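Local coordinates for uncharacterized protein (Bacteroides ovatus CL02T12C04, PDB 6PTM) that probably hydrolyses carrageenan-derived oligosaccharides from one chain end, as an exo-carrageenase of glycoside hydrolase family 42, at residues Ser133-Glu136 against Ala137-Gly141. Numbering follows the deposited sequence. Where two conformers were deposited one is given.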
loop_
_atom_site.group_PDB
_atom_site.type_symbol
_atom_site.label_atom_id
_atom_site.label_comp_id
_atom_site.label_asym_id
_atom_site.label_seq_id
_atom_site.Cartn_x
_atom_site.Cartn_y
_atom_site.Cartn_z
ATOM N N SER A 133 -9.191 -6.986 31.911
ATOM C CA SER A 133 -10.253 -7.991 31.629
ATOM C C SER A 133 -9.705 -9.146 30.805
ATOM O O SER A 133 -10.002 -10.312 31.127
ATOM C CB SER A 133 -11.378 -7.375 30.918
ATOM O OG SER A 133 -11.953 -6.461 31.802
ATOM N N GLU A 134 -8.977 -8.828 29.748
ATOM C CA GLU A 134 -8.470 -9.884 28.861
ATOM C C GLU A 134 -7.502 -10.771 29.648
ATOM O O GLU A 134 -7.672 -12.006 29.634
ATOM C CB GLU A 134 -7.774 -9.347 27.608
ATOM C CG GLU A 134 -7.307 -10.496 26.711
ATOM C CD GLU A 134 -6.795 -10.112 25.335
ATOM O OE1 GLU A 134 -6.822 -8.927 25.035
ATOM O OE2 GLU A 134 -6.305 -11.013 24.594
ATOM N N LEU A 135 -6.489 -10.189 30.281
ATOM C CA LEU A 135 -5.455 -11.005 30.970
ATOM C C LEU A 135 -6.078 -11.844 32.108
ATOM O O LEU A 135 -5.634 -13.006 32.265
ATOM C CB LEU A 135 -4.351 -10.073 31.467
ATOM C CG LEU A 135 -3.078 -10.754 31.952
ATOM C CD1 LEU A 135 -2.536 -11.757 30.943
ATOM C CD2 LEU A 135 -2.020 -9.702 32.296
ATOM N N GLU A 136 -7.035 -11.313 32.862
ATOM C CA GLU A 136 -7.699 -12.093 33.944
ATOM C C GLU A 136 -8.409 -13.307 33.329
ATOM O O GLU A 136 -8.297 -14.384 33.920
ATOM C CB GLU A 136 -8.643 -11.206 34.745
ATOM C CG GLU A 136 -7.914 -10.134 35.536
ATOM C CD GLU A 136 -7.932 -10.331 37.042
ATOM O OE1 GLU A 136 -7.856 -11.510 37.485
ATOM O OE2 GLU A 136 -8.015 -9.315 37.755
ATOM N N ALA A 137 -9.046 -13.166 32.167
ATOM C CA ALA A 137 -9.679 -14.285 31.444
ATOM C C ALA A 137 -8.615 -15.286 30.988
ATOM O O ALA A 137 -8.879 -16.505 31.043
ATOM C CB ALA A 137 -10.493 -13.751 30.283
ATOM N N VAL A 138 -7.499 -14.790 30.451
ATOM C CA VAL A 138 -6.385 -15.666 30.020
ATOM C C VAL A 138 -5.852 -16.421 31.252
ATOM O O VAL A 138 -5.642 -17.635 31.146
ATOM C CB VAL A 138 -5.278 -14.889 29.304
ATOM C CG1 VAL A 138 -4.064 -15.771 29.098
ATOM C CG2 VAL A 138 -5.764 -14.311 27.971
ATOM N N MET A 139 -5.666 -15.757 32.381
ATOM C CA MET A 139 -5.100 -16.423 33.582
ATOM C C MET A 139 -6.070 -17.495 34.084
ATOM O O MET A 139 -5.594 -18.493 34.574
ATOM C CB MET A 139 -4.780 -15.416 34.681
ATOM C CG MET A 139 -3.677 -14.481 34.265
ATOM S SD MET A 139 -3.687 -12.997 35.254
ATOM C CE MET A 139 -2.986 -13.690 36.756
ATOM N N ARG A 140 -7.371 -17.342 33.876
ATOM C CA ARG A 140 -8.396 -18.311 34.347
ATOM C C ARG A 140 -8.683 -19.394 33.322
ATOM O O ARG A 140 -9.631 -20.107 33.535
ATOM C CB ARG A 140 -9.710 -17.591 34.635
ATOM C CG ARG A 140 -9.585 -16.671 35.837
ATOM C CD ARG A 140 -10.815 -15.821 36.115
ATOM N NE ARG A 140 -10.291 -14.773 36.977
ATOM C CZ ARG A 140 -10.199 -14.850 38.310
ATOM N NH1 ARG A 140 -10.656 -15.911 38.959
ATOM N NH2 ARG A 140 -9.672 -13.848 38.994
ATOM N N GLY A 141 -7.991 -19.427 32.198
ATOM C CA GLY A 141 -8.198 -20.472 31.188
ATOM C C GLY A 141 -9.454 -20.261 30.370
ATOM O O GLY A 141 -9.837 -21.214 29.686
#
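L135 and M139 meet one turn apart in the last turns of helix 109-139, which stops in a Schellman motif. The evidence for that ending is G141, which has positive phi, and two bonds that run back into the last turn, one of them G141 N to V138 O at 3.1 Å. Upstream the backbone bonding is still regular: M139 N reaches L135 O at 2.8 Å, and V138 N reaches E134 O. R140 N still reaches E136 O at 3.1 Å, but at a bent N-H...O angle of 136°, against 156° or more in the three bonds before it. The tight side faces helix 44-63. There L135 CG lies 4.0 Å from M139 SD, the two side chains running askew, and both residues also touch L57. M139 CG stands beside its own backbone N (chi1 -66°), which brings M139 CG to 3.2 Å from L135 O. Cut back to an alanine, M139 would probably leave L135 CG without the sulfur beside it and take from L57 part of its contact with this helix. On another face, E134 directs its carboxylate out of the contact to a salt bridge with K70. The solvent side is looser: E136, deposited in two conformers, runs alongside exposed R140. In the conformer given, and so only tentatively, the salt bridge rests on a single weak hydrogen bond, nearly straight but long, in which R140 NH2 meets E136 OE1 at 3.3 Å, near the guanidinium plane.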